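Local coordinates for protein (S)-2-haloacid dehalogenase 4A (Burkholderia cepacia, PDB 2NO4) that catalyses the hydrolytic dehalogenation of short-chain (S)-2-haloalkanoic acids to (R)-2-hydroxyalkanoic acids, inverting the configuration at the carbon that bore the halogen, at residues B[109-120]-B[224-234]; B[178-188]-B[197-206]. All coordinates share one frame; numbering follows the deposited sequence. Where two conformers were deposited one is given.

Contact 1. Residues B[109-120]-B[224-234]; sequences DAAETLEKLKSA and SLSELWPLLAK. With SO4 (sulfate ion), chain L; SO4 (sulfate ion), chain M.
The indole of W229 lies between K116 CD on one face and A233 CB on the other, with A120 CB at its edge in the ring plane and L117 CD2 also near that plane. Helices 110-119 and 228-232 pack side by side on one face of the Rossmann-like HAD sheet, their axes nearly parallel at 13° and 10.2 Å apart. K116 CD stands 3.4 Å from the centroid of the five-membered ring of W229, only 7° off its normal, a CH-pi contact. The K116 chain runs extended to CE, and only its last torsion turns NZ aside. NZ lies 4.9 Å from the same W229 centroid, an off-centre cation-pi approach; it also bonds O2 of the chain M sulfate and makes a salt bridge, weak as a hydrogen bond, with E112 OE2. Further in, L117 CD2 meets L232 CB at 3.8 Å, while L117 and L228 both reach F19 of strand 16-19, so the two helices share a floor. At the N-terminal ends, A110 CB touches L225 CD1 at 3.7 Å, and T113 OG1 gives L225 O a weak bond. The chain L sulfate, like that of chain M probably from the crystallisation liquor, bridges the segments: D109 N donates to its O1 at 2.9 Å and S224 OG to its O4 at 2.7 Å, while L225 N points almost straight at its O3 (2.8 Å, 173° at the hydrogen).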
loop_
_atom_site.group_PDB
_atom_site.type_symbol
_atom_site.label_atom_id
_atom_site.label_comp_id
_atom_site.label_asym_id
_atom_site.label_seq_id
_atom_site.Cartn_x
_atom_site.Cartn_y
_atom_site.Cartn_z
ATOM N N ASP B 109 2.173 0.755 -27.867
ATOM C CA ASP B 109 2.601 -0.512 -28.446
ATOM C C ASP B 109 1.747 -1.718 -27.977
ATOM O O ASP B 109 2.026 -2.854 -28.369
ATOM C CB ASP B 109 4.088 -0.766 -28.121
ATOM C CG ASP B 109 5.034 0.228 -28.814
ATOM O OD1 ASP B 109 4.549 1.120 -29.571
ATOM O OD2 ASP B 109 6.269 0.124 -28.611
ATOM N N ALA B 110 0.754 -1.481 -27.108
ATOM C CA ALA B 110 -0.002 -2.579 -26.502
ATOM C C ALA B 110 -0.756 -3.466 -27.545
ATOM O O ALA B 110 -0.600 -4.693 -27.547
ATOM C CB ALA B 110 -0.973 -2.037 -25.407
ATOM N N ALA B 111 -1.595 -2.857 -28.393
ATOM C CA ALA B 111 -2.459 -3.642 -29.308
ATOM C C ALA B 111 -1.614 -4.458 -30.298
ATOM O O ALA B 111 -1.831 -5.663 -30.494
ATOM C CB ALA B 111 -3.464 -2.728 -30.051
ATOM N N GLU B 112 -0.618 -3.800 -30.876
ATOM C CA GLU B 112 0.239 -4.441 -31.836
ATOM C C GLU B 112 1.041 -5.576 -31.220
ATOM O O GLU B 112 1.163 -6.629 -31.827
ATOM C CB GLU B 112 1.165 -3.429 -32.495
ATOM C CG GLU B 112 1.935 -4.058 -33.617
ATOM C CD GLU B 112 2.850 -3.097 -34.346
ATOM O OE1 GLU B 112 2.698 -1.853 -34.255
ATOM O OE2 GLU B 112 3.726 -3.624 -35.044
ATOM N N THR B 113 1.623 -5.366 -30.035
ATOM C CA THR B 113 2.381 -6.468 -29.432
ATOM C C THR B 113 1.531 -7.671 -29.002
ATOM O O THR B 113 1.905 -8.808 -29.264
ATOM C CB THR B 113 3.583 -6.063 -28.461
ATOM O OG1 THR B 113 3.589 -6.847 -27.254
ATOM C CG2 THR B 113 3.715 -4.626 -28.234
ATOM N N LEU B 114 0.361 -7.431 -28.429
ATOM C CA LEU B 114 -0.541 -8.539 -28.141
ATOM C C LEU B 114 -0.959 -9.315 -29.429
ATOM O O LEU B 114 -0.958 -10.555 -29.412
ATOM C CB LEU B 114 -1.706 -8.076 -27.242
ATOM C CG LEU B 114 -1.317 -8.254 -25.741
ATOM C CD1 LEU B 114 -0.033 -7.520 -25.383
ATOM C CD2 LEU B 114 -2.426 -7.805 -24.859
ATOM N N GLU B 115 -1.228 -8.606 -30.533
ATOM C CA GLU B 115 -1.472 -9.281 -31.814
ATOM C C GLU B 115 -0.291 -10.144 -32.277
ATOM O O GLU B 115 -0.474 -11.273 -32.640
ATOM C CB GLU B 115 -1.919 -8.315 -32.917
ATOM C CG GLU B 115 -2.224 -9.008 -34.289
ATOM C CD GLU B 115 -3.053 -10.310 -34.160
ATOM O OE1 GLU B 115 -4.234 -10.246 -33.754
ATOM O OE2 GLU B 115 -2.517 -11.409 -34.473
ATOM N N LYS B 116 0.933 -9.645 -32.182
ATOM C CA LYS B 116 2.124 -10.449 -32.574
ATOM C C LYS B 116 2.212 -11.721 -31.728
ATOM O O LYS B 116 2.443 -12.825 -32.245
ATOM C CB LYS B 116 3.425 -9.638 -32.440
ATOM C CG LYS B 116 3.581 -8.421 -33.383
ATOM C CD LYS B 116 4.997 -7.802 -33.211
ATOM C CE LYS B 116 5.215 -6.471 -33.928
ATOM N NZ LYS B 116 5.000 -6.689 -35.375
ATOM N N LEU B 117 2.003 -11.569 -30.415
ATOM C CA LEU B 117 2.033 -12.711 -29.500
ATOM C C LEU B 117 0.925 -13.708 -29.798
ATOM O O LEU B 117 1.141 -14.911 -29.733
ATOM C CB LEU B 117 1.938 -12.241 -28.033
ATOM C CG LEU B 117 3.173 -11.495 -27.523
ATOM C CD1 LEU B 117 2.972 -10.999 -26.069
ATOM C CD2 LEU B 117 4.428 -12.362 -27.634
ATOM N N LYS B 118 -0.266 -13.211 -30.100
ATOM C CA LYS B 118 -1.373 -14.109 -30.433
ATOM C C LYS B 118 -1.075 -14.860 -31.760
ATOM O O LYS B 118 -1.412 -16.044 -31.891
ATOM C CB LYS B 118 -2.659 -13.312 -30.513
ATOM C CG LYS B 118 -3.903 -14.010 -29.991
ATOM C CD LYS B 118 -5.089 -13.027 -30.117
ATOM C CE LYS B 118 -6.298 -13.660 -30.798
ATOM N NZ LYS B 118 -7.318 -14.147 -29.824
ATOM N N SER B 119 -0.386 -14.184 -32.691
ATOM C CA SER B 119 0.046 -14.766 -33.980
ATOM C C SER B 119 1.106 -15.842 -33.781
ATOM O O SER B 119 1.170 -16.792 -34.555
ATOM C CB SER B 119 0.561 -13.677 -34.964
ATOM O OG SER B 119 1.985 -13.409 -34.838
ATOM N N ALA B 120 1.948 -15.696 -32.763
ATOM C CA ALA B 120 2.941 -16.725 -32.448
ATOM C C ALA B 120 2.328 -17.958 -31.745
ATOM O O ALA B 120 3.052 -18.879 -31.362
ATOM C CB ALA B 120 4.100 -16.132 -31.640
ATOM N N SER B 224 9.726 -1.311 -22.941
ATOM C CA SER B 224 8.599 -1.135 -23.808
ATOM C C SER B 224 7.957 -2.474 -24.037
ATOM O O SER B 224 8.648 -3.494 -24.142
ATOM C CB SER B 224 9.092 -0.583 -25.178
ATOM O OG SER B 224 8.039 -0.582 -26.105
ATOM N N LEU B 225 6.635 -2.461 -24.213
ATOM C CA LEU B 225 5.934 -3.679 -24.570
ATOM C C LEU B 225 6.422 -4.266 -25.935
ATOM O O LEU B 225 6.463 -5.485 -26.119
ATOM C CB LEU B 225 4.441 -3.373 -24.638
ATOM C CG LEU B 225 3.629 -3.218 -23.345
ATOM C CD1 LEU B 225 2.336 -2.462 -23.709
ATOM C CD2 LEU B 225 3.316 -4.560 -22.648
ATOM N N SER B 226 6.778 -3.399 -26.881
ATOM C CA SER B 226 7.348 -3.845 -28.164
ATOM C C SER B 226 8.578 -4.759 -28.005
ATOM O O SER B 226 8.817 -5.625 -28.838
ATOM C CB SER B 226 7.684 -2.636 -29.049
ATOM O OG SER B 226 8.779 -1.916 -28.497
ATOM N N GLU B 227 9.342 -4.576 -26.933
ATOM C CA GLU B 227 10.525 -5.410 -26.669
ATOM C C GLU B 227 10.229 -6.806 -26.216
ATOM O O GLU B 227 11.136 -7.636 -26.136
ATOM C CB GLU B 227 11.455 -4.739 -25.668
ATOM C CG GLU B 227 11.937 -3.381 -26.123
ATOM C CD GLU B 227 12.844 -3.430 -27.352
ATOM O OE1 GLU B 227 13.067 -2.349 -27.939
ATOM O OE2 GLU B 227 13.338 -4.519 -27.742
ATOM N N LEU B 228 8.966 -7.072 -25.910
ATOM C CA LEU B 228 8.532 -8.418 -25.593
ATOM C C LEU B 228 8.579 -9.268 -26.840
ATOM O O LEU B 228 8.669 -10.491 -26.751
ATOM C CB LEU B 228 7.089 -8.413 -25.062
ATOM C CG LEU B 228 6.775 -7.810 -23.685
ATOM C CD1 LEU B 228 5.233 -7.837 -23.465
ATOM C CD2 LEU B 228 7.520 -8.597 -22.557
ATOM N N TRP B 229 8.499 -8.629 -28.018
ATOM C CA TRP B 229 8.493 -9.406 -29.271
ATOM C C TRP B 229 9.801 -10.202 -29.502
ATOM O O TRP B 229 9.744 -11.412 -29.671
ATOM C CB TRP B 229 8.087 -8.540 -30.476
ATOM C CG TRP B 229 7.872 -9.309 -31.795
ATOM C CD1 TRP B 229 8.341 -8.940 -33.032
ATOM C CD2 TRP B 229 7.152 -10.543 -31.987
ATOM N NE1 TRP B 229 7.934 -9.845 -33.978
ATOM C CE2 TRP B 229 7.221 -10.850 -33.371
ATOM C CE3 TRP B 229 6.455 -11.430 -31.120
ATOM C CZ2 TRP B 229 6.614 -12.002 -33.925
ATOM C CZ3 TRP B 229 5.859 -12.585 -31.668
ATOM C CH2 TRP B 229 5.949 -12.855 -33.071
ATOM N N PRO B 230 10.969 -9.537 -29.518
ATOM C CA PRO B 230 12.193 -10.348 -29.619
ATOM C C PRO B 230 12.374 -11.347 -28.476
ATOM O O PRO B 230 13.020 -12.405 -28.660
ATOM C CB PRO B 230 13.326 -9.301 -29.595
ATOM C CG PRO B 230 12.692 -8.003 -29.135
ATOM C CD PRO B 230 11.257 -8.083 -29.543
ATOM N N LEU B 231 11.837 -11.012 -27.297
ATOM C CA LEU B 231 11.925 -11.920 -26.130
ATOM C C LEU B 231 11.105 -13.184 -26.294
ATOM O O LEU B 231 11.475 -14.240 -25.810
ATOM C CB LEU B 231 11.509 -11.175 -24.859
ATOM C CG LEU B 231 11.701 -11.854 -23.516
ATOM C CD1 LEU B 231 13.179 -11.911 -23.219
ATOM C CD2 LEU B 231 10.948 -11.069 -22.444
ATOM N N LEU B 232 9.989 -13.090 -26.989
ATOM C CA LEU B 232 9.025 -14.202 -26.997
ATOM C C LEU B 232 8.727 -14.806 -28.366
ATOM O O LEU B 232 8.012 -15.819 -28.443
ATOM C CB LEU B 232 7.703 -13.779 -26.328
ATOM C CG LEU B 232 7.725 -13.513 -24.794
ATOM C CD1 LEU B 232 6.554 -12.647 -24.373
ATOM C CD2 LEU B 232 7.717 -14.842 -23.992
ATOM N N ALA B 233 9.223 -14.198 -29.447
ATOM C CA ALA B 233 8.885 -14.699 -30.794
ATOM C C ALA B 233 9.340 -16.159 -30.930
ATOM O O ALA B 233 10.402 -16.517 -30.448
ATOM C CB ALA B 233 9.518 -13.835 -31.856
ATOM N N LYS B 234 8.521 -16.985 -31.577
ATOM C CA LYS B 234 8.811 -18.412 -31.745
ATOM C C LYS B 234 9.367 -18.745 -33.143
ATOM O O LYS B 234 9.170 -17.988 -34.101
ATOM C CB LYS B 234 7.567 -19.260 -31.426
ATOM C CG LYS B 234 7.150 -19.191 -29.960
ATOM C CD LYS B 234 6.442 -20.439 -29.475
ATOM C CE LYS B 234 6.594 -20.583 -27.943
ATOM N NZ LYS B 234 6.100 -21.866 -27.331
HETATM S S SO4 L . 4.908 1.002 -24.624
HETATM O O1 SO4 L . 3.666 0.811 -25.408
HETATM O O2 SO4 L . 4.915 2.256 -23.825
HETATM O O3 SO4 L . 5.041 -0.162 -23.782
HETATM O O4 SO4 L . 6.049 1.181 -25.503
HETATM S S SO4 M . 6.455 -2.741 -36.519
HETATM O O1 SO4 M . 7.688 -2.227 -37.124
HETATM O O2 SO4 M . 6.472 -4.210 -36.520
HETATM O O3 SO4 M . 6.315 -2.049 -35.231
HETATM O O4 SO4 M . 5.258 -2.382 -37.259
#

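Contact 2. Residues B[178-188]-B[197-206]; sequences PNEVCFVSSNA and FGFNTVRINR. With SO4 (sulfate ion), chain L.
With CG1 anti to the backbone N (chi1 171°), V181 places that methyl over the centre of the F199 ring, while F199, its CG anti to the carbonyl carbon (chi1 -70°), offers this face. The V181 CG1-to-centroid distance of 3.6 Å marks a CH-pi contact; F197 CD2 covers the opposite face. The F183 and F199 ring planes differ by 26° and their centroids are 5.7 Å apart, too far offset for much overlap; F183 CD1 touches F199 CD2 at 3.6 Å. On the other sheet face, C182 SG meets V202 CG2, and V184 CG1 packs against I204 CD1 at 3.6 Å; helix 228-232 covers this side through L228, L231 and L232. Parallel bridges pair C182 with N200 through S185 with R203, and F183 N bonds N200 O at 2.7 Å. V181 O accepts from N200 N (2.9 Å) and N200 ND2; ND2 also reaches N179 O, both its bonds arriving from above the carbonyl plane. At the C-terminal end, S186 OG donates to I204 O at 3.0 Å, and a water joins S186 O and I204 O to R203 NH2. The guanidinium of R206 lies under I204 CG2 and holds a sulfate edge-on, NE to O2 at 2.9 Å. S185, next to the nucleophile D20, accepts from N187 N at OG in an ST turn and also bonds D190. Connected by helix 188-197, which a Schellman motif ends with G198 at C-prime, the strands form a beta-alpha-beta unit of the HAD Rossmann-like fold, in which residues 185-190, inferred to matter for catalysis, run from strand end into helix.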
loop_
_atom_site.group_PDB
_atom_site.type_symbol
_atom_site.label_atom_id
_atom_site.label_comp_id
_atom_site.label_asym_id
_atom_site.label_seq_id
_atom_site.Cartn_x
_atom_site.Cartn_y
_atom_site.Cartn_z
ATOM N N PRO B 178 2.396 -22.947 -13.499
ATOM C CA PRO B 178 3.101 -21.674 -13.290
ATOM C C PRO B 178 4.289 -21.498 -14.209
ATOM O O PRO B 178 4.458 -20.436 -14.770
ATOM C CB PRO B 178 3.546 -21.745 -11.827
ATOM C CG PRO B 178 2.515 -22.633 -11.187
ATOM C CD PRO B 178 2.135 -23.650 -12.220
ATOM N N ASN B 179 5.110 -22.524 -14.382
ATOM C CA ASN B 179 6.282 -22.344 -15.232
ATOM C C ASN B 179 6.051 -22.297 -16.745
ATOM O O ASN B 179 6.992 -22.146 -17.499
ATOM C CB ASN B 179 7.414 -23.315 -14.857
ATOM C CG ASN B 179 7.170 -24.733 -15.334
ATOM O OD1 ASN B 179 6.148 -25.058 -15.956
ATOM N ND2 ASN B 179 8.124 -25.603 -15.033
ATOM N N GLU B 180 4.798 -22.414 -17.181
ATOM C CA GLU B 180 4.438 -22.250 -18.595
ATOM C C GLU B 180 3.885 -20.868 -18.886
ATOM O O GLU B 180 3.452 -20.571 -20.022
ATOM C CB GLU B 180 3.396 -23.274 -18.995
ATOM C CG GLU B 180 3.863 -24.694 -18.813
ATOM C CD GLU B 180 2.790 -25.685 -19.176
ATOM O OE1 GLU B 180 1.688 -25.644 -18.600
ATOM O OE2 GLU B 180 3.066 -26.514 -20.057
ATOM N N VAL B 181 3.899 -20.028 -17.847
ATOM C CA VAL B 181 3.440 -18.641 -17.922
ATOM C C VAL B 181 4.602 -17.615 -17.943
ATOM O O VAL B 181 5.487 -17.619 -17.083
ATOM C CB VAL B 181 2.459 -18.344 -16.772
ATOM C CG1 VAL B 181 2.101 -16.811 -16.676
ATOM C CG2 VAL B 181 1.201 -19.217 -16.922
ATOM N N CYS B 182 4.569 -16.759 -18.950
ATOM C CA CYS B 182 5.304 -15.504 -18.925
ATOM C C CYS B 182 4.373 -14.389 -18.402
ATOM O O CYS B 182 3.374 -14.003 -19.027
ATOM C CB CYS B 182 5.853 -15.155 -20.314
ATOM S SG CYS B 182 6.818 -13.606 -20.299
ATOM N N PHE B 183 4.723 -13.875 -17.234
ATOM C CA PHE B 183 3.885 -12.889 -16.573
ATOM C C PHE B 183 4.469 -11.501 -16.767
ATOM O O PHE B 183 5.621 -11.252 -16.389
ATOM C CB PHE B 183 3.715 -13.172 -15.072
ATOM C CG PHE B 183 2.720 -12.213 -14.388
ATOM C CD1 PHE B 183 1.360 -12.460 -14.483
ATOM C CD2 PHE B 183 3.156 -11.073 -13.696
ATOM C CE1 PHE B 183 0.399 -11.599 -13.891
ATOM C CE2 PHE B 183 2.212 -10.204 -13.074
ATOM C CZ PHE B 183 0.838 -10.475 -13.175
ATOM N N VAL B 184 3.674 -10.593 -17.331
ATOM C CA VAL B 184 4.183 -9.263 -17.734
ATOM C C VAL B 184 3.512 -8.119 -16.952
ATOM O O VAL B 184 2.300 -7.987 -16.965
ATOM C CB VAL B 184 4.016 -9.003 -19.267
ATOM C CG1 VAL B 184 4.577 -7.636 -19.646
ATOM C CG2 VAL B 184 4.718 -10.125 -20.080
ATOM N N SER B 185 4.313 -7.295 -16.281
ATOM C CA SER B 185 3.731 -6.174 -15.498
ATOM C C SER B 185 4.710 -5.007 -15.366
ATOM O O SER B 185 5.930 -5.206 -15.365
ATOM C CB SER B 185 3.290 -6.680 -14.093
ATOM O OG SER B 185 2.623 -5.642 -13.356
ATOM N N SER B 186 4.177 -3.796 -15.226
ATOM C CA SER B 186 4.958 -2.640 -14.780
ATOM C C SER B 186 4.972 -2.451 -13.270
ATOM O O SER B 186 5.689 -1.582 -12.756
ATOM C CB SER B 186 4.427 -1.362 -15.424
ATOM O OG SER B 186 4.594 -1.424 -16.829
ATOM N N ASN B 187 4.144 -3.213 -12.558
ATOM C CA ASN B 187 4.007 -3.014 -11.103
ATOM C C ASN B 187 4.898 -3.967 -10.352
ATOM O O ASN B 187 4.679 -5.158 -10.418
ATOM C CB ASN B 187 2.537 -3.205 -10.687
ATOM C CG ASN B 187 1.615 -2.237 -11.422
ATOM O OD1 ASN B 187 1.902 -1.046 -11.498
ATOM N ND2 ASN B 187 0.556 -2.751 -12.018
ATOM N N ALA B 188 5.912 -3.432 -9.670
ATOM C CA ALA B 188 6.904 -4.251 -8.974
ATOM C C ALA B 188 6.328 -5.217 -7.927
ATOM O O ALA B 188 6.838 -6.313 -7.790
ATOM C CB ALA B 188 8.028 -3.366 -8.363
ATOM N N PHE B 197 5.081 -16.757 -6.573
ATOM C CA PHE B 197 4.170 -17.828 -6.977
ATOM C C PHE B 197 4.806 -18.831 -7.960
ATOM O O PHE B 197 4.514 -20.047 -7.911
ATOM C CB PHE B 197 2.865 -17.238 -7.558
ATOM C CG PHE B 197 1.897 -18.291 -8.041
ATOM C CD1 PHE B 197 1.109 -18.987 -7.122
ATOM C CD2 PHE B 197 1.803 -18.600 -9.400
ATOM C CE1 PHE B 197 0.229 -20.006 -7.532
ATOM C CE2 PHE B 197 0.922 -19.595 -9.840
ATOM C CZ PHE B 197 0.143 -20.311 -8.897
ATOM N N GLY B 198 5.673 -18.351 -8.852
ATOM C CA GLY B 198 6.321 -19.250 -9.818
ATOM C C GLY B 198 6.186 -18.931 -11.304
ATOM O O GLY B 198 6.714 -19.678 -12.137
ATOM N N PHE B 199 5.486 -17.847 -11.658
ATOM C CA PHE B 199 5.442 -17.425 -13.083
ATOM C C PHE B 199 6.806 -16.909 -13.499
ATOM O O PHE B 199 7.549 -16.468 -12.656
ATOM C CB PHE B 199 4.470 -16.282 -13.312
ATOM C CG PHE B 199 3.018 -16.649 -13.181
ATOM C CD1 PHE B 199 2.582 -17.973 -13.283
ATOM C CD2 PHE B 199 2.076 -15.640 -12.976
ATOM C CE1 PHE B 199 1.186 -18.297 -13.185
ATOM C CE2 PHE B 199 0.693 -15.929 -12.875
ATOM C CZ PHE B 199 0.250 -17.276 -13.001
ATOM N N ASN B 200 7.118 -16.972 -14.803
ATOM C CA ASN B 200 8.319 -16.325 -15.367
ATOM C C ASN B 200 8.017 -14.841 -15.564
ATOM O O ASN B 200 7.160 -14.477 -16.372
ATOM C CB ASN B 200 8.728 -16.989 -16.697
ATOM C CG ASN B 200 8.985 -18.486 -16.533
ATOM O OD1 ASN B 200 10.005 -18.885 -15.975
ATOM N ND2 ASN B 200 8.041 -19.316 -16.986
ATOM N N THR B 201 8.717 -13.981 -14.828
ATOM C CA THR B 201 8.321 -12.574 -14.758
ATOM C C THR B 201 9.132 -11.653 -15.655
ATOM O O THR B 201 10.352 -11.749 -15.738
ATOM C CB THR B 201 8.335 -12.056 -13.296
ATOM O OG1 THR B 201 9.599 -12.381 -12.716
ATOM C CG2 THR B 201 7.224 -12.752 -12.512
ATOM N N VAL B 202 8.423 -10.754 -16.309
ATOM C CA VAL B 202 9.034 -9.738 -17.151
ATOM C C VAL B 202 8.472 -8.385 -16.764
ATOM O O VAL B 202 7.252 -8.145 -16.838
ATOM C CB VAL B 202 8.760 -10.000 -18.631
ATOM C CG1 VAL B 202 9.319 -8.819 -19.508
ATOM C CG2 VAL B 202 9.313 -11.379 -19.032
ATOM N N ARG B 203 9.364 -7.527 -16.293
ATOM C CA ARG B 203 9.000 -6.147 -15.976
ATOM C C ARG B 203 9.067 -5.232 -17.217
ATOM O O ARG B 203 10.052 -5.254 -17.955
ATOM C CB ARG B 203 9.948 -5.601 -14.911
ATOM C CG ARG B 203 9.656 -4.147 -14.662
ATOM C CD ARG B 203 9.995 -3.726 -13.333
ATOM N NE ARG B 203 9.472 -2.386 -13.075
ATOM C CZ ARG B 203 9.785 -1.688 -11.994
ATOM N NH1 ARG B 203 10.621 -2.191 -11.101
ATOM N NH2 ARG B 203 9.296 -0.466 -11.829
ATOM N N ILE B 204 8.001 -4.460 -17.440
ATOM C CA ILE B 204 8.046 -3.289 -18.330
ATOM C C ILE B 204 8.396 -2.086 -17.446
ATOM O O ILE B 204 7.570 -1.642 -16.650
ATOM C CB ILE B 204 6.728 -3.035 -19.086
ATOM C CG1 ILE B 204 6.114 -4.348 -19.618
ATOM C CG2 ILE B 204 6.938 -2.022 -20.239
ATOM C CD1 ILE B 204 6.961 -5.089 -20.629
ATOM N N ASN B 205 9.646 -1.633 -17.553
ATOM C CA ASN B 205 10.169 -0.524 -16.771
ATOM C C ASN B 205 10.432 0.610 -17.751
ATOM O O ASN B 205 11.524 0.738 -18.330
ATOM C CB ASN B 205 11.419 -0.962 -16.004
ATOM C CG ASN B 205 11.832 0.031 -14.932
ATOM O OD1 ASN B 205 11.392 1.197 -14.924
ATOM N ND2 ASN B 205 12.703 -0.409 -14.040
ATOM N N ARG B 206 9.390 1.398 -17.997
ATOM C CA ARG B 206 9.451 2.449 -19.022
ATOM C C ARG B 206 10.425 3.583 -18.662
ATOM O O ARG B 206 11.098 4.103 -19.543
ATOM C CB ARG B 206 8.062 3.014 -19.251
ATOM C CG ARG B 206 7.181 2.066 -20.048
ATOM C CD ARG B 206 5.814 2.633 -20.301
ATOM N NE ARG B 206 5.074 1.591 -20.992
ATOM C CZ ARG B 206 4.287 0.691 -20.399
ATOM N NH1 ARG B 206 4.123 0.698 -19.072
ATOM N NH2 ARG B 206 3.719 -0.246 -21.140
HETATM S S SO4 L . 4.908 1.002 -24.624
HETATM O O1 SO4 L . 3.666 0.811 -25.408
HETATM O O2 SO4 L . 4.915 2.256 -23.825
HETATM O O3 SO4 L . 5.041 -0.162 -23.782
HETATM O O4 SO4 L . 6.049 1.181 -25.503
HETATM O O HOH W 1 7.684 -0.120 -14.014
#

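From the N terminus, the chain lays down strand 16-19 with the nucleophile D20 following it, then reaches helix 110-119, the first half of contact 1. Contact 2 comes next, closing a short loop with only eight residues between its segments, all in helix 188-197. Contact 1 closes last, across 103 intervening residues, when 224-234 returns beside helix 110-119, so contact 2 is nested inside it. The two meet directly: L228 CD2 packs on V202 CG1 at 3.5 Å and L231 CD2 on V202 CG2 at 3.8 Å, seating helix 228-232 on strand 200-204, while L228 CD1 reaches V184 CG1 of strand 181-185. One sulfate (chain L) is shared by both contacts.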